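Local coordinates for ribokinase (Thermotoga maritima, PDB 1VM7), which probably phosphorylates ribose at O-5 with ATP and a divalent cation, most likely magnesium, giving ribose 5-phosphate, as a homodimeric kinase of the PfkB family, at residues A[188-191]-A[192-195]; A[258-261]-A[262-266]; A[271-274]-A[275-278]; A[283-286]-A[287-290]; A[298-301]-A[302-305]. One frame throughout, in Å; residues are numbered along the deposited sequence.

Contact 1. Residues A[188-191]-A[192-195]; sequences TPNE and KEIE
A capping box formed by Asn190 and Glu193 opens helix 191-202. Each of the two residues uses its side chain to bind the backbone N of the other. Asn190 OD1 accepts from Glu193 N at 2.7 Å, and the N-H points almost straight at it. The return bond runs from Asn190 N to Glu193 OE1 at 2.9 Å, with an N-H...O angle of 169°. This N-H comes in from above the carboxylate plane. Asn190 CG sits between its own backbone N and carbonyl carbon, chi1 68°, which turns the amide back over the first turn. The amide and the carboxylate stack, their planes 20° apart, with Asn190 ND2 3.5 Å from Glu193 CD.

The box stands where strand 186-187 of the central sheet gives way to its following helix. Asn190 is predicted to bind ATP, so the cap also fixes a residue of the probable nucleotide site. Were Glu193 an alanine, Asn190 N would probably lose its carboxylate acceptor and the Asn190 amide its stacking partner.

Behind the box, Pro189 CG rests on Ile194 CB at 3.8 Å. Ile194 goes on to pack against Val225 of strand 222-226 and Val208 and Ala211 of helix 208-217. The first regular helical bond joins Ile194 N to Asn190 O at 2.9 Å. One residue on, Glu195 N reaches Glu191 O at 3.3 Å. Glu191 CG is 4.0 Å from Glu195 OE2; the two like charges are near each other without their carboxylate oxygens touching.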
loop_
_atom_site.group_PDB
_atom_site.type_symbol
_atom_site.label_atom_id
_atom_site.label_comp_id
_atom_site.label_asym_id
_atom_site.label_seq_id
_atom_site.Cartn_x
_atom_site.Cartn_y
_atom_site.Cartn_z
ATOM N N THR A 188 -28.105 -4.576 -12.287
ATOM C CA THR A 188 -28.175 -4.960 -10.862
ATOM C C THR A 188 -27.623 -3.866 -9.950
ATOM O O THR A 188 -26.634 -4.066 -9.281
ATOM C CB THR A 188 -27.404 -6.284 -10.599
ATOM O OG1 THR A 188 -25.997 -6.081 -10.797
ATOM C CG2 THR A 188 -27.883 -7.399 -11.540
ATOM N N PRO A 189 -28.247 -2.685 -9.941
ATOM C CA PRO A 189 -27.722 -1.629 -9.092
ATOM C C PRO A 189 -28.111 -1.856 -7.644
ATOM O O PRO A 189 -29.137 -2.448 -7.391
ATOM C CB PRO A 189 -28.444 -0.378 -9.622
ATOM C CG PRO A 189 -29.766 -0.923 -10.041
ATOM C CD PRO A 189 -29.475 -2.261 -10.638
ATOM N N ASN A 190 -27.287 -1.399 -6.712
ATOM C CA ASN A 190 -27.728 -1.258 -5.330
ATOM C C ASN A 190 -28.461 0.074 -5.207
ATOM O O ASN A 190 -28.657 0.775 -6.199
ATOM C CB ASN A 190 -26.550 -1.360 -4.346
ATOM C CG ASN A 190 -25.567 -0.191 -4.437
ATOM O OD1 ASN A 190 -25.923 0.931 -4.812
ATOM N ND2 ASN A 190 -24.301 -0.463 -4.081
ATOM N N GLU A 191 -28.874 0.432 -3.993
ATOM C CA GLU A 191 -29.771 1.565 -3.818
ATOM C C GLU A 191 -29.098 2.908 -4.114
ATOM O O GLU A 191 -29.683 3.786 -4.755
ATOM C CB GLU A 191 -30.372 1.555 -2.422
ATOM C CG GLU A 191 -31.416 2.638 -2.242
ATOM C CD GLU A 191 -32.425 2.310 -1.178
ATOM O OE1 GLU A 191 -32.161 1.404 -0.352
ATOM O OE2 GLU A 191 -33.486 2.958 -1.197
ATOM N N LYS A 192 -27.854 3.054 -3.676
ATOM C CA LYS A 192 -27.078 4.263 -3.983
ATOM C C LYS A 192 -26.804 4.360 -5.480
ATOM O O LYS A 192 -26.864 5.437 -6.053
ATOM C CB LYS A 192 -25.748 4.307 -3.215
ATOM C CG LYS A 192 -25.947 4.570 -1.704
ATOM C CD LYS A 192 -24.895 5.513 -1.100
ATOM C CE LYS A 192 -25.271 5.905 0.338
ATOM N NZ LYS A 192 -24.887 7.332 0.653
ATOM N N GLU A 193 -26.498 3.235 -6.115
ATOM C CA GLU A 193 -26.270 3.238 -7.543
ATOM C C GLU A 193 -27.496 3.602 -8.371
ATOM O O GLU A 193 -27.405 4.417 -9.285
ATOM C CB GLU A 193 -25.704 1.926 -7.998
ATOM C CG GLU A 193 -24.282 1.726 -7.467
ATOM C CD GLU A 193 -23.847 0.287 -7.493
ATOM O OE1 GLU A 193 -24.684 -0.581 -7.778
ATOM O OE2 GLU A 193 -22.657 0.037 -7.218
ATOM N N ILE A 194 -28.650 3.028 -8.052
ATOM C CA ILE A 194 -29.809 3.304 -8.862
ATOM C C ILE A 194 -30.177 4.806 -8.763
ATOM O O ILE A 194 -30.640 5.401 -9.742
ATOM C CB ILE A 194 -31.005 2.351 -8.597
ATOM C CG1 ILE A 194 -31.941 2.381 -9.822
ATOM C CG2 ILE A 194 -31.742 2.723 -7.325
ATOM C CD1 ILE A 194 -33.044 1.327 -9.855
ATOM N N GLU A 195 -29.921 5.402 -7.594
ATOM C CA GLU A 195 -30.115 6.817 -7.367
ATOM C C GLU A 195 -29.238 7.643 -8.294
ATOM O O GLU A 195 -29.732 8.539 -9.016
ATOM C CB GLU A 195 -29.789 7.190 -5.920
ATOM C CG GLU A 195 -30.942 6.972 -4.958
ATOM C CD GLU A 195 -30.615 7.357 -3.506
ATOM O OE1 GLU A 195 -30.692 8.579 -3.179
ATOM O OE2 GLU A 195 -30.317 6.430 -2.702
#

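Contact 2. Residues A[258-261]-A[262-266]; sequences DVFN and GAFAV
Phe260 and Phe264, one helical turn apart, make the aromatic part of this contact. Their side chains lie side by side and point the same way. Both have CG anti to the backbone N, chi1 176° for Phe260 and -179° for Phe264, and this sends the two rings off the same flank of the helix. The planes are only 20° apart. The rings are slid so far that they barely overlap, with centroids 5.6 Å apart. Phe260 CZ meets Phe264 CD1 at 4.0 Å. Over one face of the Phe260 ring lies Phe264 CB, toward the rim. Both rings also touch Ile224 of strand 222-226, and Tyr186 meets Phe264 edge-to-face.

The backbone bonds are those of a regular alpha helix. Gly262 N binds Asp258 O at 3.0 Å, and Ala263 N binds Val259 O at 3.0 Å. Phe264 N follows with a shorter bond to Phe260 O, 2.7 Å. Ala265 N closes the series on Asn261 O at 3.0 Å. This is helix 256-269, whose first turn carries Asp258, the predicted proton acceptor of this PfkB-family kinase.

The polar side chains look outward from the contact. Asp258 OD1 accepts from Gln57 and OD2 from Asn56, a predicted substrate-binding residue. Asn261 ND2 donates to Thr188 OG1, while its OD1 accepts from Lys226.

The apolar contact with the next helix is made by Ala263 and Val259. Ala263 CB sits 3.3 Å from Val259 O, and both residues press on Ala284 of helix 274-288.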
loop_
_atom_site.group_PDB
_atom_site.type_symbol
_atom_site.label_atom_id
_atom_site.label_comp_id
_atom_site.label_asym_id
_atom_site.label_seq_id
_atom_site.Cartn_x
_atom_site.Cartn_y
_atom_site.Cartn_z
ATOM N N ASP A 258 -21.626 -8.647 -5.003
ATOM C CA ASP A 258 -20.802 -9.545 -5.815
ATOM C C ASP A 258 -21.211 -10.998 -5.621
ATOM O O ASP A 258 -21.336 -11.769 -6.579
ATOM C CB ASP A 258 -19.319 -9.382 -5.423
ATOM C CG ASP A 258 -18.772 -7.987 -5.723
ATOM O OD1 ASP A 258 -19.218 -7.388 -6.751
ATOM O OD2 ASP A 258 -17.874 -7.509 -4.959
ATOM N N VAL A 259 -21.388 -11.388 -4.361
ATOM C CA VAL A 259 -21.895 -12.721 -4.062
ATOM C C VAL A 259 -23.292 -12.909 -4.662
ATOM O O VAL A 259 -23.554 -13.909 -5.313
ATOM C CB VAL A 259 -21.885 -13.021 -2.540
ATOM C CG1 VAL A 259 -22.521 -14.369 -2.218
ATOM C CG2 VAL A 259 -20.470 -13.044 -2.036
ATOM N N PHE A 260 -24.180 -11.933 -4.477
ATOM C CA PHE A 260 -25.474 -12.027 -5.092
ATOM C C PHE A 260 -25.354 -12.258 -6.595
ATOM O O PHE A 260 -25.990 -13.157 -7.142
ATOM C CB PHE A 260 -26.328 -10.783 -4.829
ATOM C CG PHE A 260 -27.625 -10.844 -5.538
ATOM C CD1 PHE A 260 -28.656 -11.599 -5.022
ATOM C CD2 PHE A 260 -27.770 -10.285 -6.789
ATOM C CE1 PHE A 260 -29.864 -11.718 -5.697
ATOM C CE2 PHE A 260 -28.965 -10.405 -7.476
ATOM C CZ PHE A 260 -30.026 -11.120 -6.920
ATOM N N ASN A 261 -24.570 -11.418 -7.274
ATOM C CA ASN A 261 -24.510 -11.487 -8.738
ATOM C C ASN A 261 -24.002 -12.852 -9.225
ATOM O O ASN A 261 -24.587 -13.409 -10.146
ATOM C CB ASN A 261 -23.680 -10.329 -9.331
ATOM C CG ASN A 261 -24.490 -9.040 -9.481
ATOM O OD1 ASN A 261 -25.255 -8.686 -8.610
ATOM N ND2 ASN A 261 -24.304 -8.339 -10.594
ATOM N N GLY A 262 -22.947 -13.371 -8.585
ATOM C CA GLY A 262 -22.345 -14.637 -8.983
ATOM C C GLY A 262 -23.255 -15.814 -8.741
ATOM O O GLY A 262 -23.412 -16.677 -9.602
ATOM N N ALA A 263 -23.870 -15.838 -7.563
ATOM C CA ALA A 263 -24.843 -16.869 -7.201
ATOM C C ALA A 263 -26.103 -16.777 -8.064
ATOM O O ALA A 263 -26.608 -17.787 -8.541
ATOM C CB ALA A 263 -25.189 -16.743 -5.756
ATOM N N PHE A 264 -26.605 -15.560 -8.281
ATOM C CA PHE A 264 -27.700 -15.357 -9.232
ATOM C C PHE A 264 -27.396 -16.007 -10.583
ATOM O O PHE A 264 -28.221 -16.716 -11.132
ATOM C CB PHE A 264 -27.950 -13.862 -9.413
ATOM C CG PHE A 264 -29.055 -13.553 -10.351
ATOM C CD1 PHE A 264 -30.371 -13.732 -9.960
ATOM C CD2 PHE A 264 -28.799 -13.110 -11.629
ATOM C CE1 PHE A 264 -31.398 -13.470 -10.820
ATOM C CE2 PHE A 264 -29.844 -12.813 -12.494
ATOM C CZ PHE A 264 -31.127 -13.016 -12.091
ATOM N N ALA A 265 -26.192 -15.762 -11.091
ATOM C CA ALA A 265 -25.770 -16.255 -12.393
ATOM C C ALA A 265 -25.633 -17.788 -12.419
ATOM O O ALA A 265 -26.004 -18.412 -13.402
ATOM C CB ALA A 265 -24.478 -15.578 -12.772
ATOM N N VAL A 266 -25.085 -18.363 -11.343
ATOM C CA VAL A 266 -25.018 -19.826 -11.147
ATOM C C VAL A 266 -26.380 -20.469 -11.257
ATOM O O VAL A 266 -26.525 -21.496 -11.907
ATOM C CB VAL A 266 -24.390 -20.198 -9.751
ATOM C CG1 VAL A 266 -24.628 -21.677 -9.381
ATOM C CG2 VAL A 266 -22.894 -19.912 -9.745
#

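Contact 3. Residues A[271-274]-A[275-278]; sequences GKNP and EEAV
Asn273 lays its amide over the carboxylate of Glu276, with the two planes 24° apart. Asn273 ND2 is 3.5 Å from Glu276 CD. The pair forms a capping box at the start of helix 274-288. Asn273 OD1 accepts from Glu276 N at 2.8 Å along a nearly straight N-H, at 175°. In return Asn273 N donates to Glu276 OE1 at 3.0 Å, meeting the oxygen from above the carboxylate plane. Glu276 CG is anti to its own carbonyl carbon, chi1 -67°, and the chain then runs extended back to the residue before the helix. On the way the carboxylate passes Lys272, whose CB is 3.4 Å from Glu276 OE1. The lysine tip carries on past it and makes a weak, long ion pair with Glu270. The backbone takes over with Ala277 N to Asn273 O at 2.8 Å and Val278 N to Pro274 O at 2.9 Å. Gly271, with positive phi, is the C-prime residue of the Schellman motif that ends the preceding helix. The turn thus joins two helices. Ala277 packs on Phe264, Ala267 and Leu268 of helix 256-269, while Glu275 and Val278 lie against Phe243 of strand 239-243.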
loop_
_atom_site.group_PDB
_atom_site.type_symbol
_atom_site.label_atom_id
_atom_site.label_comp_id
_atom_site.label_asym_id
_atom_site.label_seq_id
_atom_site.Cartn_x
_atom_site.Cartn_y
_atom_site.Cartn_z
ATOM N N GLY A 271 -30.516 -23.481 -14.939
ATOM C CA GLY A 271 -31.850 -23.526 -15.514
ATOM C C GLY A 271 -32.929 -23.050 -14.568
ATOM O O GLY A 271 -34.108 -23.297 -14.797
ATOM N N LYS A 272 -32.540 -22.376 -13.491
ATOM C CA LYS A 272 -33.530 -21.762 -12.607
ATOM C C LYS A 272 -34.102 -20.511 -13.272
ATOM O O LYS A 272 -33.394 -19.818 -14.007
ATOM C CB LYS A 272 -32.917 -21.430 -11.241
ATOM C CG LYS A 272 -32.788 -22.655 -10.363
ATOM C CD LYS A 272 -31.831 -22.496 -9.187
ATOM C CE LYS A 272 -31.789 -23.831 -8.404
ATOM N NZ LYS A 272 -30.688 -23.922 -7.400
ATOM N N ASN A 273 -35.391 -20.254 -13.040
ATOM C CA ASN A 273 -36.021 -19.015 -13.518
ATOM C C ASN A 273 -35.537 -17.836 -12.678
ATOM O O ASN A 273 -35.045 -18.033 -11.563
ATOM C CB ASN A 273 -37.561 -19.106 -13.562
ATOM C CG ASN A 273 -38.215 -19.162 -12.183
ATOM O OD1 ASN A 273 -37.881 -18.410 -11.273
ATOM N ND2 ASN A 273 -39.195 -20.052 -12.046
ATOM N N PRO A 274 -35.653 -16.607 -13.215
ATOM C CA PRO A 274 -35.039 -15.452 -12.556
ATOM C C PRO A 274 -35.486 -15.233 -11.114
ATOM O O PRO A 274 -34.697 -14.748 -10.297
ATOM C CB PRO A 274 -35.481 -14.266 -13.421
ATOM C CG PRO A 274 -35.798 -14.863 -14.751
ATOM C CD PRO A 274 -36.331 -16.227 -14.470
ATOM N N GLU A 275 -36.738 -15.571 -10.812
ATOM C CA GLU A 275 -37.264 -15.448 -9.453
ATOM C C GLU A 275 -36.553 -16.472 -8.539
ATOM O O GLU A 275 -36.096 -16.125 -7.452
ATOM C CB GLU A 275 -38.820 -15.615 -9.400
ATOM C CG GLU A 275 -39.625 -14.397 -9.950
ATOM C CD GLU A 275 -40.972 -14.144 -9.240
ATOM O OE1 GLU A 275 -41.652 -15.126 -8.850
ATOM O OE2 GLU A 275 -41.380 -12.950 -9.096
ATOM N N GLU A 276 -36.450 -17.724 -8.994
ATOM C CA GLU A 276 -35.675 -18.748 -8.283
ATOM C C GLU A 276 -34.229 -18.304 -8.113
ATOM O O GLU A 276 -33.653 -18.456 -7.036
ATOM C CB GLU A 276 -35.697 -20.081 -9.039
ATOM C CG GLU A 276 -37.064 -20.743 -9.082
ATOM C CD GLU A 276 -37.095 -21.975 -9.960
ATOM O OE1 GLU A 276 -36.227 -22.118 -10.847
ATOM O OE2 GLU A 276 -38.000 -22.812 -9.756
ATOM N N ALA A 277 -33.647 -17.760 -9.181
ATOM C CA ALA A 277 -32.254 -17.321 -9.140
ATOM C C ALA A 277 -32.039 -16.194 -8.150
ATOM O O ALA A 277 -30.991 -16.151 -7.504
ATOM C CB ALA A 277 -31.756 -16.908 -10.517
ATOM N N VAL A 278 -33.004 -15.267 -8.055
ATOM C CA VAL A 278 -32.948 -14.192 -7.039
ATOM C C VAL A 278 -32.959 -14.791 -5.642
ATOM O O VAL A 278 -32.196 -14.380 -4.778
ATOM C CB VAL A 278 -34.121 -13.154 -7.091
ATOM C CG1 VAL A 278 -34.159 -12.305 -5.799
ATOM C CG2 VAL A 278 -33.993 -12.216 -8.273
#

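Contact 4. Residues A[283-286]-A[287-290]; sequences AAAA and ISVT
Ile287 reaches back along its helix to Ala283, setting CG1 3.3 Å from Ala283 O. This is the tight, buried side. Ile287 CG1 stands anti to its own carbonyl carbon, chi1 -61°, which puts it beside the backbone N and near Ala283 O. Ile287 N binds Ala283 O at 3.1 Å, and Ser288 N binds Ala284 O at the same length. The alanines let neighbours come close: Ala283 touches Phe307 and Leu308 of helix 301-309, and Ala284 touches Val259 and Ala263 of helix 256-269.

The contact belongs to the last turns of helix 274-288. Ser288, like the nearby Arg291 and Ser297, is predicted to bind potassium, which places this helix end at the probable cation site. Ala285 O accepts from Val289 N at 3.1 Å.

The other side is less buried: Val289 and Thr290 are partly exposed, though their contacts are close. Val289 CG2 lies 3.2 Å from Ala286 O. Thr290 CG2 approaches the same oxygen. The threonine hydroxyl OG1 donates to Ile287 O at 2.6 Å, in the carbonyl plane, and Thr290 N donates to that oxygen too. A valine in place of Thr290 would probably leave Ile287 O without its hydroxyl donor, the backbone N-H remaining of the two.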
loop_
_atom_site.group_PDB
_atom_site.type_symbol
_atom_site.label_atom_id
_atom_site.label_comp_id
_atom_site.label_asym_id
_atom_site.label_seq_id
_atom_site.Cartn_x
_atom_site.Cartn_y
_atom_site.Cartn_z
ATOM N N ALA A 283 -29.892 -15.960 -0.794
ATOM C CA ALA A 283 -29.441 -16.864 0.244
ATOM C C ALA A 283 -27.931 -16.829 0.400
ATOM O O ALA A 283 -27.406 -16.803 1.510
ATOM C CB ALA A 283 -29.889 -18.281 -0.085
ATOM N N ALA A 284 -27.240 -16.838 -0.732
ATOM C CA ALA A 284 -25.783 -16.788 -0.793
ATOM C C ALA A 284 -25.215 -15.484 -0.248
ATOM O O ALA A 284 -24.259 -15.509 0.539
ATOM C CB ALA A 284 -25.323 -16.985 -2.236
ATOM N N ALA A 285 -25.804 -14.356 -0.666
ATOM C CA ALA A 285 -25.446 -13.049 -0.128
ATOM C C ALA A 285 -25.634 -13.031 1.374
ATOM O O ALA A 285 -24.778 -12.553 2.100
ATOM C CB ALA A 285 -26.293 -11.975 -0.745
ATOM N N ALA A 286 -26.776 -13.538 1.826
ATOM C CA ALA A 286 -27.152 -13.480 3.223
ATOM C C ALA A 286 -26.156 -14.233 4.113
ATOM O O ALA A 286 -25.954 -13.892 5.279
ATOM C CB ALA A 286 -28.542 -14.102 3.402
ATOM N N ILE A 287 -25.610 -15.324 3.599
ATOM C CA ILE A 287 -24.598 -16.081 4.346
ATOM C C ILE A 287 -23.299 -15.286 4.359
ATOM O O ILE A 287 -22.617 -15.222 5.383
ATOM C CB ILE A 287 -24.291 -17.483 3.744
ATOM C CG1 ILE A 287 -25.523 -18.384 3.733
ATOM C CG2 ILE A 287 -23.147 -18.174 4.519
ATOM C CD1 ILE A 287 -25.361 -19.634 2.879
ATOM N N SER A 288 -22.963 -14.676 3.227
ATOM C CA SER A 288 -21.733 -13.889 3.146
ATOM C C SER A 288 -21.703 -12.735 4.172
ATOM O O SER A 288 -20.678 -12.515 4.788
ATOM C CB SER A 288 -21.514 -13.398 1.730
ATOM O OG SER A 288 -22.443 -12.391 1.415
ATOM N N VAL A 289 -22.822 -12.040 4.403
ATOM C CA VAL A 289 -22.806 -10.855 5.283
ATOM C C VAL A 289 -22.591 -11.236 6.739
ATOM O O VAL A 289 -22.301 -10.411 7.598
ATOM C CB VAL A 289 -24.042 -10.015 5.115
ATOM C CG1 VAL A 289 -24.113 -9.513 3.688
ATOM C CG2 VAL A 289 -25.300 -10.784 5.527
ATOM N N THR A 290 -22.675 -12.528 6.999
ATOM C CA THR A 290 -22.370 -13.057 8.321
ATOM C C THR A 290 -20.901 -13.375 8.486
ATOM O O THR A 290 -20.514 -13.896 9.516
ATOM C CB THR A 290 -23.230 -14.346 8.674
ATOM O OG1 THR A 290 -22.736 -15.501 7.991
ATOM C CG2 THR A 290 -24.697 -14.163 8.299
#

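Contact 5. Residues A[298-301]-A[302-305]; sequences IPAR and EEVE
Glu305 OE2 takes the N-H of Arg301 NE at 2.9 Å, in a salt bridge between residues one helical turn apart. The carboxylate oxygen lies near the guanidinium plane, at its edge. Arg301 NH2 is farther off, 3.5 Å from Glu305 OE2. Both chains bend at chi2, which lets the arginine fold along the helix toward Glu305. Beyond Glu305, Arg301 NH2 makes a salt bridge to Glu270 and NH1 bonds to Ile64 O.

Helix 301-309 starts here, with Ala300 at its N-cap. Alanine has no side-chain acceptor, so just one half of a capping box is made. Ala300 N donates to the anti lone pair of Glu303 OE1 at 3.0 Å and 172°. The other carboxylate oxygen, Glu303 OE2, pairs with Arg291, a predicted potassium-site residue. Ala300 O accepts from Val304 N at 3.2 Å and weakly from Glu303 N. On the apolar side, Pro299 CG packs on Val304 CG2 at 3.7 Å, and Val304 also rests on Phe280 and Ile64.

Arg301 is thus shared between two carboxylates and a carbonyl, which is likely to fix the rotation of the guanidinium and balance its charge. Glu303 ties the helix start to the loop carrying Arg291.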
loop_
_atom_site.group_PDB
_atom_site.type_symbol
_atom_site.label_atom_id
_atom_site.label_comp_id
_atom_site.label_asym_id
_atom_site.label_seq_id
_atom_site.Cartn_x
_atom_site.Cartn_y
_atom_site.Cartn_z
ATOM N N ILE A 298 -17.453 -15.792 1.006
ATOM C CA ILE A 298 -18.242 -16.440 -0.031
ATOM C C ILE A 298 -18.591 -17.852 0.430
ATOM O O ILE A 298 -17.702 -18.635 0.723
ATOM C CB ILE A 298 -17.480 -16.477 -1.369
ATOM C CG1 ILE A 298 -17.297 -15.046 -1.870
ATOM C CG2 ILE A 298 -18.247 -17.322 -2.383
ATOM C CD1 ILE A 298 -16.338 -14.837 -3.039
ATOM N N PRO A 299 -19.896 -18.179 0.560
ATOM C CA PRO A 299 -20.122 -19.528 0.993
ATOM C C PRO A 299 -19.842 -20.611 -0.083
ATOM O O PRO A 299 -19.781 -20.360 -1.280
ATOM C CB PRO A 299 -21.610 -19.527 1.379
ATOM C CG PRO A 299 -22.177 -18.563 0.480
ATOM C CD PRO A 299 -21.172 -17.471 0.382
ATOM N N ALA A 300 -19.641 -21.819 0.386
ATOM C CA ALA A 300 -19.567 -22.952 -0.507
ATOM C C ALA A 300 -21.010 -23.388 -0.829
ATOM O O ALA A 300 -21.944 -23.128 -0.058
ATOM C CB ALA A 300 -18.785 -24.085 0.144
ATOM N N ARG A 301 -21.176 -24.019 -1.986
ATOM C CA ARG A 301 -22.468 -24.467 -2.458
ATOM C C ARG A 301 -23.268 -25.229 -1.391
ATOM O O ARG A 301 -24.441 -24.962 -1.187
ATOM C CB ARG A 301 -22.286 -25.348 -3.699
ATOM C CG ARG A 301 -23.591 -25.843 -4.299
ATOM C CD ARG A 301 -24.613 -24.710 -4.425
ATOM N NE ARG A 301 -25.743 -25.160 -5.220
ATOM C CZ ARG A 301 -25.806 -25.126 -6.543
ATOM N NH1 ARG A 301 -24.800 -24.659 -7.254
ATOM N NH2 ARG A 301 -26.893 -25.569 -7.152
ATOM N N GLU A 302 -22.622 -26.157 -0.700
ATOM C CA GLU A 302 -23.281 -26.900 0.370
ATOM C C GLU A 302 -23.839 -25.976 1.461
ATOM O O GLU A 302 -24.924 -26.221 1.987
ATOM C CB GLU A 302 -22.355 -27.985 0.960
ATOM C CG GLU A 302 -20.965 -27.481 1.422
ATOM C CD GLU A 302 -19.799 -27.684 0.405
ATOM O OE1 GLU A 302 -19.871 -27.167 -0.757
ATOM O OE2 GLU A 302 -18.786 -28.333 0.805
ATOM N N GLU A 303 -23.131 -24.891 1.766
ATOM C CA GLU A 303 -23.635 -23.950 2.745
ATOM C C GLU A 303 -24.930 -23.301 2.256
ATOM O O GLU A 303 -25.884 -23.242 3.025
ATOM C CB GLU A 303 -22.541 -22.969 3.144
ATOM C CG GLU A 303 -21.428 -23.729 3.882
ATOM C CD GLU A 303 -20.248 -22.872 4.244
ATOM O OE1 GLU A 303 -19.612 -22.310 3.321
ATOM O OE2 GLU A 303 -19.948 -22.788 5.461
ATOM N N VAL A 304 -24.953 -22.871 0.991
ATOM C CA VAL A 304 -26.119 -22.223 0.388
ATOM C C VAL A 304 -27.309 -23.188 0.398
ATOM O O VAL A 304 -28.421 -22.807 0.734
ATOM C CB VAL A 304 -25.828 -21.744 -1.059
ATOM C CG1 VAL A 304 -27.035 -20.969 -1.612
ATOM C CG2 VAL A 304 -24.542 -20.858 -1.106
ATOM N N GLU A 305 -27.064 -24.448 0.070
ATOM C CA GLU A 305 -28.126 -25.466 0.078
ATOM C C GLU A 305 -28.660 -25.753 1.488
ATOM O O GLU A 305 -29.865 -25.921 1.675
ATOM C CB GLU A 305 -27.650 -26.794 -0.559
ATOM C CG GLU A 305 -27.236 -26.704 -2.050
ATOM C CD GLU A 305 -28.419 -26.466 -2.984
ATOM O OE1 GLU A 305 -29.474 -27.066 -2.773
ATOM O OE2 GLU A 305 -28.304 -25.682 -3.936
#

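The contacts follow one another along the C-terminal half of the chain, each local to one helix or helix start. Contact 1, after strand 186-187 of the large sheet, is the most distant in sequence. It meets contact 2 through Thr188, with the two centres 16 Å apart. Contact 2, on helix 256-269, touches all the others. Contacts 3 and 4 share helix 274-288, at its start and end, with centres 17 Å apart. Contact 5 begins helix 301-309, its centre 9 Å from contact 4. The three helices pack on one another, and several of the residues predicted for catalysis, ATP and potassium lie along them and the loops beside them.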